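PDB 5KBP: glycosyl hydrolase, family 38 from Enterococcus faecalis, which probably hydrolyses alpha-mannosidic linkages in carbohydrates, as a metal-binding alpha-mannosidase of glycosyl hydrolase family 38. Local coordinates for residues N594-S598 with P599-S603; E529-E533 with F534-K538; A768-Q771 with G772-F776; K307-N310 with T311-R315. All coordinates share one frame; numbering follows the deposited sequence.

Interaction 1. Residues N594-S598 with P599-S603; sequences NKENS and PVKAS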
loop_
_atom_site.group_PDB
_atom_site.type_symbol
_atom_site.label_atom_id
_atom_site.label_comp_id
_atom_site.label_asym_id
_atom_site.label_seq_id
_atom_site.Cartn_x
_atom_site.Cartn_y
_atom_site.Cartn_z
ATOM N N ASN A 594 16.123 36.661 9.379
ATOM C CA ASN A 594 17.044 35.837 10.152
ATOM C C ASN A 594 16.269 35.096 11.235
ATOM O O ASN A 594 15.629 35.721 12.088
ATOM C CB ASN A 594 18.148 36.695 10.767
ATOM C CG ASN A 594 19.088 35.894 11.647
ATOM O OD1 ASN A 594 19.071 36.021 12.871
ATOM N ND2 ASN A 594 19.911 35.055 11.027
ATOM N N LYS A 595 16.324 33.766 11.198
ATOM C CA LYS A 595 15.601 32.915 12.137
ATOM C C LYS A 595 16.450 32.518 13.337
ATOM O O LYS A 595 16.002 32.635 14.481
ATOM C CB LYS A 595 15.087 31.659 11.419
ATOM C CG LYS A 595 14.023 31.933 10.370
ATOM C CD LYS A 595 12.769 32.514 10.999
ATOM C CE LYS A 595 11.704 32.797 9.955
ATOM N NZ LYS A 595 10.470 33.365 10.564
ATOM N N GLU A 596 17.668 32.043 13.100
ATOM C CA GLU A 596 18.579 31.661 14.167
ATOM C C GLU A 596 19.897 32.401 14.004
ATOM O O GLU A 596 20.338 32.679 12.886
ATOM C CB GLU A 596 18.828 30.146 14.174
ATOM C CG GLU A 596 17.615 29.314 14.562
ATOM C CD GLU A 596 17.786 27.844 14.227
ATOM O OE1 GLU A 596 17.575 27.471 13.055
ATOM O OE2 GLU A 596 18.139 27.062 15.135
ATOM N N ASN A 597 20.520 32.724 15.135
ATOM C CA ASN A 597 21.826 33.377 15.127
ATOM C C ASN A 597 22.543 33.043 16.426
ATOM O O ASN A 597 22.070 33.400 17.508
ATOM C CB ASN A 597 21.690 34.892 14.958
ATOM C CG ASN A 597 23.015 35.562 14.639
ATOM O OD1 ASN A 597 24.009 34.893 14.354
ATOM N ND2 ASN A 597 23.032 36.889 14.678
ATOM N N SER A 598 23.676 32.363 16.309
ATOM C CA SER A 598 24.461 31.944 17.461
ATOM C C SER A 598 25.915 31.857 17.022
ATOM O O SER A 598 26.215 31.910 15.827
ATOM C CB SER A 598 23.972 30.596 18.007
ATOM O OG SER A 598 24.317 29.537 17.133
ATOM N N PRO A 599 26.845 31.740 17.976
ATOM C CA PRO A 599 28.256 31.575 17.588
ATOM C C PRO A 599 28.537 30.305 16.801
ATOM O O PRO A 599 29.600 30.211 16.173
ATOM C CB PRO A 599 28.991 31.572 18.935
ATOM C CG PRO A 599 28.107 32.350 19.840
ATOM C CD PRO A 599 26.706 32.014 19.417
ATOM N N VAL A 600 27.630 29.331 16.805
ATOM C CA VAL A 600 27.868 28.053 16.144
ATOM C C VAL A 600 26.907 27.777 14.998
ATOM O O VAL A 600 27.175 26.870 14.196
ATOM C CB VAL A 600 27.828 26.882 17.150
ATOM C CG1 VAL A 600 28.855 27.088 18.252
ATOM C CG2 VAL A 600 26.431 26.729 17.730
ATOM N N LYS A 601 25.803 28.513 14.880
ATOM C CA LYS A 601 24.809 28.202 13.863
ATOM C C LYS A 601 23.929 29.420 13.619
ATOM O O LYS A 601 23.517 30.094 14.565
ATOM C CB LYS A 601 23.954 26.999 14.282
ATOM C CG LYS A 601 22.869 26.618 13.290
ATOM C CD LYS A 601 22.061 25.437 13.801
ATOM C CE LYS A 601 20.940 25.075 12.843
ATOM N NZ LYS A 601 20.159 23.906 13.334
ATOM N N ALA A 602 23.649 29.687 12.345
ATOM C CA ALA A 602 22.768 30.774 11.949
ATOM C C ALA A 602 22.007 30.356 10.700
ATOM O O ALA A 602 22.534 29.638 9.847
ATOM C CB ALA A 602 23.544 32.071 11.692
ATOM N N SER A 603 20.758 30.810 10.601
ATOM C CA SER A 603 19.900 30.458 9.479
ATOM C C SER A 603 19.064 31.660 9.067
ATOM O O SER A 603 18.651 32.468 9.903
ATOM C CB SER A 603 18.976 29.279 9.818
ATOM O OG SER A 603 18.025 29.645 10.801
#
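Ser-603 meets two consecutive residues of the facing strand, Lys-595 and Glu-596. This is a classic beta bulge, set in the hairpin of strands 591-597 and 601-613. Lys-595 N gives a hydrogen bond to Ser-603 O at 3.0 Å. Glu-596 N also leans on Ser-603 O, but weakly. The return bond runs from Ser-603 N to Glu-596 O, again 3.0 Å.

The side chain of Ser-603 joins in. Its OG sits between the backbone N and the carbonyl carbon (chi1 67°), which turns it to the Glu-596 side chain. The hydroxyl donates to Glu-596 OE1 at 3.2 Å and reaches that oxygen on its anti side. The glutamate chain is extended beyond CG. Its other oxygen, OE2, lies 4.2 Å from Lys-601 NZ, so the two charges are near but form no salt bridge. On the other face of the hairpin, Asn-597 OD1 touches Ala-602 CB. That oxygen accepts a hydrogen bond from Ala-523 N.

At the turn, Ser-598 sets its OG between the backbone N and the carbonyl carbon (chi1 72°), within reach of Lys-601 O. OG donates to Lys-601 O at 2.7 Å, in the carbonyl plane and on a lone pair. It also accepts a weak bond from Val-600 N, and Val-600 CG2 lies 3.6 Å from Ser-598 OG.

Two serines thus add side-chain bonds to the backbone ladder, one at the turn and one at the bulge. The nearby Lys-601 ammonium would be expected to help stabilise the negative charge on Glu-596.

Interaction 2. Residues E529-E533 with F534-K538; sequences EMENE and FIQVK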
loop_
_atom_site.group_PDB
_atom_site.type_symbol
_atom_site.label_atom_id
_atom_site.label_comp_id
_atom_site.label_asym_id
_atom_site.label_seq_id
_atom_site.Cartn_x
_atom_site.Cartn_y
_atom_site.Cartn_z
ATOM N N GLU A 529 23.630 38.924 6.190
ATOM C CA GLU A 529 24.923 38.328 5.898
ATOM C C GLU A 529 25.286 37.282 6.942
ATOM O O GLU A 529 24.915 37.392 8.115
ATOM C CB GLU A 529 26.028 39.394 5.831
ATOM C CG GLU A 529 25.989 40.240 4.570
ATOM C CD GLU A 529 27.041 41.331 4.558
ATOM O OE1 GLU A 529 27.122 42.094 5.544
ATOM O OE2 GLU A 529 27.790 41.422 3.562
ATOM N N MET A 530 26.009 36.260 6.492
ATOM C CA MET A 530 26.615 35.255 7.352
ATOM C C MET A 530 28.062 35.062 6.926
ATOM O O MET A 530 28.427 35.322 5.776
ATOM C CB MET A 530 25.887 33.907 7.276
ATOM C CG MET A 530 24.421 33.943 7.636
ATOM S SD MET A 530 23.653 32.319 7.472
ATOM C CE MET A 530 23.934 31.981 5.737
ATOM N N GLU A 531 28.887 34.596 7.861
ATOM C CA GLU A 531 30.257 34.242 7.520
ATOM C C GLU A 531 30.867 33.427 8.651
ATOM O O GLU A 531 30.531 33.618 9.824
ATOM C CB GLU A 531 31.117 35.483 7.237
ATOM C CG GLU A 531 31.461 36.320 8.454
ATOM C CD GLU A 531 32.225 37.577 8.090
ATOM O OE1 GLU A 531 31.585 38.558 7.654
ATOM O OE2 GLU A 531 33.467 37.580 8.223
ATOM N N ASN A 532 31.753 32.507 8.274
ATOM C CA ASN A 532 32.593 31.795 9.229
ATOM C C ASN A 532 34.044 31.882 8.774
ATOM O O ASN A 532 34.464 32.902 8.220
ATOM C CB ASN A 532 32.146 30.336 9.377
ATOM C CG ASN A 532 31.956 29.638 8.043
ATOM O OD1 ASN A 532 32.454 30.090 7.012
ATOM N ND2 ASN A 532 31.228 28.526 8.057
ATOM N N GLU A 533 34.814 30.823 8.991
ATOM C CA GLU A 533 36.213 30.802 8.589
ATOM C C GLU A 533 36.416 30.267 7.179
ATOM O O GLU A 533 37.559 30.213 6.711
ATOM C CB GLU A 533 37.030 29.974 9.585
ATOM C CG GLU A 533 36.594 28.525 9.679
ATOM C CD GLU A 533 37.261 27.788 10.822
ATOM O OE1 GLU A 533 36.665 27.721 11.917
ATOM O OE2 GLU A 533 38.387 27.283 10.627
ATOM N N PHE A 534 35.346 29.879 6.488
ATOM C CA PHE A 534 35.448 29.335 5.139
ATOM C C PHE A 534 34.759 30.203 4.100
ATOM O O PHE A 534 35.350 30.495 3.053
ATOM C CB PHE A 534 34.857 27.919 5.088
ATOM C CG PHE A 534 35.334 27.016 6.186
ATOM C CD1 PHE A 534 36.611 26.480 6.158
ATOM C CD2 PHE A 534 34.496 26.687 7.238
ATOM C CE1 PHE A 534 37.047 25.642 7.167
ATOM C CE2 PHE A 534 34.924 25.848 8.248
ATOM C CZ PHE A 534 36.202 25.325 8.213
ATOM N N ILE A 535 33.519 30.620 4.351
ATOM C CA ILE A 535 32.710 31.316 3.361
ATOM C C ILE A 535 32.138 32.590 3.965
ATOM O O ILE A 535 31.937 32.693 5.178
ATOM C CB ILE A 535 31.572 30.418 2.826
ATOM C CG1 ILE A 535 30.683 29.942 3.977
ATOM C CG2 ILE A 535 32.139 29.231 2.062
ATOM C CD1 ILE A 535 29.558 29.028 3.544
ATOM N N GLN A 536 31.874 33.567 3.098
ATOM C CA GLN A 536 31.206 34.809 3.468
ATOM C C GLN A 536 29.964 34.939 2.599
ATOM O O GLN A 536 30.070 35.028 1.371
ATOM C CB GLN A 536 32.136 36.013 3.286
ATOM C CG GLN A 536 31.741 37.250 4.087
ATOM C CD GLN A 536 30.622 38.044 3.443
ATOM O OE1 GLN A 536 30.362 37.916 2.246
ATOM N NE2 GLN A 536 29.953 38.873 4.235
ATOM N N VAL A 537 28.793 34.945 3.230
ATOM C CA VAL A 537 27.517 34.843 2.530
ATOM C C VAL A 537 26.781 36.172 2.623
ATOM O O VAL A 537 26.607 36.719 3.719
ATOM C CB VAL A 537 26.659 33.700 3.099
ATOM C CG1 VAL A 537 25.297 33.663 2.418
ATOM C CG2 VAL A 537 27.382 32.375 2.941
ATOM N N LYS A 538 26.354 36.687 1.473
ATOM C CA LYS A 538 25.468 37.838 1.389
ATOM C C LYS A 538 24.188 37.409 0.689
ATOM O O LYS A 538 24.240 36.770 -0.367
ATOM C CB LYS A 538 26.126 39.000 0.637
ATOM C CG LYS A 538 25.165 40.112 0.211
ATOM C CD LYS A 538 24.488 40.775 1.404
ATOM C CE LYS A 538 23.517 41.864 0.970
ATOM N NZ LYS A 538 24.206 42.985 0.273
#
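Asn-532 OD1 takes two backbone N-H groups at the turn between strands 529-531 and 535-539. Ile-535 N comes nearly along the C=O axis at 2.9 Å, with an almost straight N-H...O angle of 178°. Phe-534 N bonds to the same oxygen at 2.9 Å, from above the amide plane, and this bond makes an Asx turn. Asn-532 CG lies between the backbone N and the carbonyl carbon (chi1 49°), which brings OD1 to both N-H groups. Asn-532 N closes the loop through a bond to Ile-535 O.

Next to it, Glu-533 and Phe-534 lie side by side and point the same way. Glu-533 CG stands over the centre of the phenyl ring, a CH-pi contact of 3.5 Å to the ring centroid. The carboxylate is turned nearly parallel to the ring, 14° away. Asn-532 ND2 comes to the ring edge instead.

Behind the turn, Met-530 and Val-537 form an antiparallel hydrogen-bonded pair. Val-537 N gives its bond to Met-530 O, and Met-530 N gives one to Val-537 O. On this face Met-530 CE meets Val-537 CG1 at 4.0 Å. The opposite face carries Glu-529, Glu-531, Gln-536 and Lys-538. There Gln-536 NE2 makes a weak bond of 3.4 Å to Glu-529 OE2, while Glu-529 OE1 is hydrogen-bonded to Thr-527 OG1.

Further out, Asn-532 ND2 donates to Ile-653 O. Met-652 and Leu-659 pack on Met-530, Ile-535 and Val-537. The hairpin therefore has one oily face and one polar face. The buried asparagine amide pays for its desolvation by bonding with both its oxygen and its nitrogen.

Interaction 3. Residues A768-Q771 with G772-F776; sequences AQCQ and GEYTF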
loop_
_atom_site.group_PDB
_atom_site.type_symbol
_atom_site.label_atom_id
_atom_site.label_comp_id
_atom_site.label_asym_id
_atom_site.label_seq_id
_atom_site.Cartn_x
_atom_site.Cartn_y
_atom_site.Cartn_z
ATOM N N ALA A 768 0.785 12.487 -11.313
ATOM C CA ALA A 768 2.131 12.844 -11.739
ATOM C C ALA A 768 2.356 14.350 -11.742
ATOM O O ALA A 768 3.495 14.790 -11.937
ATOM C CB ALA A 768 2.412 12.277 -13.132
ATOM N N GLN A 769 1.302 15.145 -11.541
ATOM C CA GLN A 769 1.446 16.589 -11.415
ATOM C C GLN A 769 2.039 17.001 -10.075
ATOM O O GLN A 769 2.337 18.186 -9.892
ATOM C CB GLN A 769 0.092 17.274 -11.617
ATOM C CG GLN A 769 -0.527 17.066 -12.992
ATOM C CD GLN A 769 0.153 17.877 -14.082
ATOM O OE1 GLN A 769 1.126 18.584 -13.833
ATOM N NE2 GLN A 769 -0.366 17.779 -15.300
ATOM N N CYS A 770 2.191 16.063 -9.139
ATOM C CA CYS A 770 2.900 16.289 -7.879
ATOM C C CYS A 770 2.335 17.487 -7.119
ATOM O O CYS A 770 3.059 18.402 -6.722
ATOM C CB CYS A 770 4.400 16.459 -8.127
ATOM S SG CYS A 770 5.185 15.041 -8.914
ATOM N N GLN A 771 1.022 17.475 -6.917
ATOM C CA GLN A 771 0.366 18.545 -6.183
ATOM C C GLN A 771 0.519 18.332 -4.681
ATOM O O GLN A 771 0.402 17.209 -4.184
ATOM C CB GLN A 771 -1.118 18.617 -6.549
ATOM C CG GLN A 771 -1.400 18.820 -8.034
ATOM C CD GLN A 771 -1.037 20.211 -8.521
ATOM O OE1 GLN A 771 -1.856 21.129 -8.479
ATOM N NE2 GLN A 771 0.193 20.371 -8.995
ATOM N N GLY A 772 0.788 19.420 -3.958
ATOM C CA GLY A 772 0.806 19.381 -2.515
ATOM C C GLY A 772 2.089 19.957 -1.956
ATOM O O GLY A 772 2.843 20.645 -2.652
ATOM N N GLU A 773 2.326 19.663 -0.678
ATOM C CA GLU A 773 3.484 20.182 0.036
ATOM C C GLU A 773 4.731 19.373 -0.296
ATOM O O GLU A 773 4.693 18.140 -0.362
ATOM C CB GLU A 773 3.232 20.144 1.545
ATOM C CG GLU A 773 2.044 20.971 2.017
ATOM C CD GLU A 773 2.440 22.366 2.456
ATOM O OE1 GLU A 773 1.570 23.263 2.458
ATOM O OE2 GLU A 773 3.624 22.566 2.800
ATOM N N TYR A 774 5.846 20.075 -0.497
ATOM C CA TYR A 774 7.116 19.437 -0.813
ATOM C C TYR A 774 8.249 20.188 -0.132
ATOM O O TYR A 774 8.202 21.410 0.023
ATOM C CB TYR A 774 7.366 19.382 -2.327
ATOM C CG TYR A 774 6.555 18.325 -3.037
ATOM C CD1 TYR A 774 5.275 18.597 -3.502
ATOM C CD2 TYR A 774 7.067 17.049 -3.238
ATOM C CE1 TYR A 774 4.530 17.630 -4.148
ATOM C CE2 TYR A 774 6.329 16.076 -3.884
ATOM C CZ TYR A 774 5.062 16.372 -4.336
ATOM O OH TYR A 774 4.324 15.404 -4.980
ATOM N N THR A 775 9.270 19.438 0.274
ATOM C CA THR A 775 10.467 19.993 0.896
ATOM C C THR A 775 11.684 19.391 0.214
ATOM O O THR A 775 11.863 18.169 0.229
ATOM C CB THR A 775 10.502 19.708 2.399
ATOM O OG1 THR A 775 9.362 20.303 3.030
ATOM C CG2 THR A 775 11.774 20.271 3.017
ATOM N N PHE A 776 12.515 20.243 -0.379
ATOM C CA PHE A 776 13.707 19.817 -1.102
ATOM C C PHE A 776 14.939 20.186 -0.289
ATOM O O PHE A 776 15.141 21.359 0.043
ATOM C CB PHE A 776 13.763 20.460 -2.488
ATOM C CG PHE A 776 12.467 20.383 -3.241
ATOM C CD1 PHE A 776 12.075 19.205 -3.851
ATOM C CD2 PHE A 776 11.638 21.489 -3.336
ATOM C CE1 PHE A 776 10.878 19.129 -4.541
ATOM C CE2 PHE A 776 10.443 21.422 -4.026
ATOM C CZ PHE A 776 10.062 20.239 -4.630
#
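Tyr-774 reaches back from strand 772-783 to Cys-770, in the loop just before it. Its CB points toward the loop. The first torsion sets CG beside the backbone N (chi1 -76°), and the ring then reaches back to the Cys-770 carbonyl. CD1 is the first ring atom to come near, 3.9 Å from Cys-770 O. CE1 comes much closer, at 3.1 Å from the same oxygen, which approaches the ring obliquely. CE1 also faces the carbonyl carbon of Gln-771, which lies at the ring edge. CZ touches Cys-770 CB at 3.8 Å. The hydroxyl OH ends beside the cysteine, 3.3 Å from Cys-770 CB. The sulfur SG is more distant, 4.0 Å from Tyr-774 OH.

The strand that begins here is a central member of the large antiparallel sheet in the C-terminal beta region. Tyr-774 pairs through its backbone with Ile-665 of strand 659-667, and Gly-772 with Asn-667. Tyr-305 of helix 304-332 and Ile-751 of strand 745-753 both touch Tyr-774 and Cys-770.

The loop has its own brace. Gln-771 NE2 donates to Gln-769 O at 3.2 Å. The acceptor lies in the amide plane of Gln-771, but the donor stands above the carbonyl plane of Gln-769. The same NE2 also bonds to Ile-669 O. Cys-770 has positive backbone angles (phi 55°), which help bend the chain between its short 3-10 segment and the strand. Gly-772 follows at phi 128°, where a beta carbon would run into Gln-771 O.

Interaction 4. Residues K307-N310 with T311-R315; sequences KQWN and TKVQR. With SO4 (sulfate ion), chain F.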
loop_
_atom_site.group_PDB
_atom_site.type_symbol
_atom_site.label_atom_id
_atom_site.label_comp_id
_atom_site.label_asym_id
_atom_site.label_seq_id
_atom_site.Cartn_x
_atom_site.Cartn_y
_atom_site.Cartn_z
ATOM N N LYS A 307 11.619 9.594 -5.501
ATOM C CA LYS A 307 13.070 9.638 -5.363
ATOM C C LYS A 307 13.478 10.080 -3.963
ATOM O O LYS A 307 14.485 9.605 -3.425
ATOM C CB LYS A 307 13.676 10.570 -6.414
ATOM C CG LYS A 307 13.865 9.949 -7.793
ATOM C CD LYS A 307 12.557 9.793 -8.545
ATOM C CE LYS A 307 12.809 9.365 -9.979
ATOM N NZ LYS A 307 11.537 9.150 -10.719
ATOM N N GLN A 308 12.712 10.991 -3.360
ATOM C CA GLN A 308 13.017 11.431 -2.003
ATOM C C GLN A 308 12.822 10.299 -1.003
ATOM O O GLN A 308 13.663 10.083 -0.123
ATOM C CB GLN A 308 12.151 12.635 -1.634
ATOM C CG GLN A 308 12.503 13.902 -2.396
ATOM C CD GLN A 308 11.632 15.080 -2.009
ATOM O OE1 GLN A 308 10.434 14.930 -1.769
ATOM N NE2 GLN A 308 12.232 16.261 -1.943
ATOM N N TRP A 309 11.715 9.563 -1.124
ATOM C CA TRP A 309 11.484 8.430 -0.235
ATOM C C TRP A 309 12.521 7.337 -0.451
ATOM O O TRP A 309 12.973 6.703 0.510
ATOM C CB TRP A 309 10.072 7.880 -0.441
ATOM C CG TRP A 309 9.060 8.497 0.466
ATOM C CD1 TRP A 309 8.321 9.617 0.227
ATOM C CD2 TRP A 309 8.679 8.032 1.765
ATOM N NE1 TRP A 309 7.501 9.878 1.298
ATOM C CE2 TRP A 309 7.702 8.919 2.256
ATOM C CE3 TRP A 309 9.069 6.950 2.559
ATOM C CZ2 TRP A 309 7.110 8.757 3.506
ATOM C CZ3 TRP A 309 8.481 6.792 3.800
ATOM C CH2 TRP A 309 7.512 7.690 4.261
ATOM N N ASN A 310 12.911 7.101 -1.704
ATOM C CA ASN A 310 13.912 6.077 -1.981
ATOM C C ASN A 310 15.245 6.431 -1.333
ATOM O O ASN A 310 15.895 5.578 -0.718
ATOM C CB ASN A 310 14.077 5.894 -3.488
ATOM C CG ASN A 310 14.874 4.655 -3.837
ATOM O OD1 ASN A 310 14.864 3.669 -3.098
ATOM N ND2 ASN A 310 15.574 4.700 -4.964
ATOM N N THR A 311 15.666 7.692 -1.459
ATOM C CA THR A 311 16.880 8.141 -0.785
ATOM C C THR A 311 16.768 7.961 0.723
ATOM O O THR A 311 17.716 7.511 1.376
ATOM C CB THR A 311 17.166 9.605 -1.131
ATOM O OG1 THR A 311 17.470 9.721 -2.526
ATOM C CG2 THR A 311 18.339 10.133 -0.318
ATOM N N LYS A 312 15.605 8.289 1.293
ATOM C CA LYS A 312 15.436 8.209 2.740
ATOM C C LYS A 312 15.502 6.767 3.230
ATOM O O LYS A 312 16.199 6.462 4.205
ATOM C CB LYS A 312 14.112 8.859 3.147
ATOM C CG LYS A 312 13.776 8.701 4.620
ATOM C CD LYS A 312 12.571 9.540 5.014
ATOM C CE LYS A 312 11.336 9.144 4.222
ATOM N NZ LYS A 312 10.146 9.949 4.617
ATOM N N VAL A 313 14.779 5.863 2.564
ATOM C CA VAL A 313 14.743 4.469 3.002
ATOM C C VAL A 313 16.103 3.808 2.806
ATOM O O VAL A 313 16.531 2.985 3.625
ATOM C CB VAL A 313 13.627 3.711 2.261
ATOM C CG1 VAL A 313 13.619 2.239 2.655
ATOM C CG2 VAL A 313 12.275 4.344 2.548
ATOM N N GLN A 314 16.805 4.158 1.727
ATOM C CA GLN A 314 18.112 3.561 1.467
ATOM C C GLN A 314 19.126 3.969 2.530
ATOM O O GLN A 314 19.873 3.128 3.043
ATOM C CB GLN A 314 18.598 3.952 0.072
ATOM C CG GLN A 314 17.903 3.204 -1.055
ATOM C CD GLN A 314 18.222 3.782 -2.418
ATOM O OE1 GLN A 314 18.252 3.065 -3.418
ATOM N NE2 GLN A 314 18.458 5.088 -2.466
ATOM N N ARG A 315 19.167 5.258 2.877
ATOM C CA ARG A 315 20.043 5.702 3.957
ATOM C C ARG A 315 19.653 5.061 5.283
ATOM O O ARG A 315 20.521 4.743 6.104
ATOM C CB ARG A 315 20.005 7.225 4.073
ATOM C CG ARG A 315 20.458 7.953 2.819
ATOM C CD ARG A 315 21.925 7.702 2.535
ATOM N NE ARG A 315 22.205 7.675 1.103
ATOM C CZ ARG A 315 22.200 6.571 0.363
ATOM N NH1 ARG A 315 22.464 6.637 -0.935
ATOM N NH2 ARG A 315 21.932 5.397 0.921
HETATM S S SO4 F . 10.703 9.318 8.743
HETATM O O1 SO4 F . 9.893 8.230 9.281
HETATM O O2 SO4 F . 11.084 10.222 9.823
HETATM O O3 SO4 F . 11.906 8.768 8.127
HETATM O O4 SO4 F . 9.934 10.050 7.741
#
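An i to i+3 cation-pi pair lies on helix 304-332, in the middle domain of the family 38 fold. Lys-312 NZ lies over the six-membered ring of Trp-309, 3.3 Å from its centroid and 8° off the ring normal. CE follows over the same face, a CH-pi contact. The lysine chain bends at chi3 (60°), which carries the ammonium across the indole. NZ also donates to O4 of a sulfate ion at 3.1 Å; the ion probably came from the crystallisation liquor. Val-313 CG2 meets the ring at its edge, 4.1 Å from Trp-309 CE3.

Just before the lysine, Thr-311 gives two hydrogen bonds to Lys-307 O, one turn back. Its OG1 (3.1 Å) and its N reach that oxygen from opposite faces of the carbonyl plane. On another side of the helix, the Asn-310 and Gln-314 amides cross, with planes 39° apart. Asn-310 OD1 is bound by His-351 NE2, and Gln-314 OE1 by Ser-99 and Ser-102.

Around the segment, helix 362-393 packs on Trp-309, Asn-310 and Val-313. Helix 337-348 meets Asn-310, Val-313 and Gln-314 through Leu-347. Gln-308 NE2 makes a weak hydrogen bond to Thr-775 O of strand 772-783.

Interaction 4 comes first along the chain, on helix 304-332 of the middle domain. Interactions 2, 1 and 3 follow, all in the C-terminal beta region. The two hairpins are neighbours, with centres about 12 Å apart, and they touch where Met-530 SD packs near Ala-602 O. They belong to two different sheets. Interaction 1 forms an end of the nine-stranded antiparallel sheet, and interaction 3 starts a more central strand of it, about 29 Å away between centres. Interactions 3 and 4 are about 16 Å apart by centres and touch through Gln-308, against Thr-775 and Phe-776. That touch is part of the junction between the helical middle domain and the beta region.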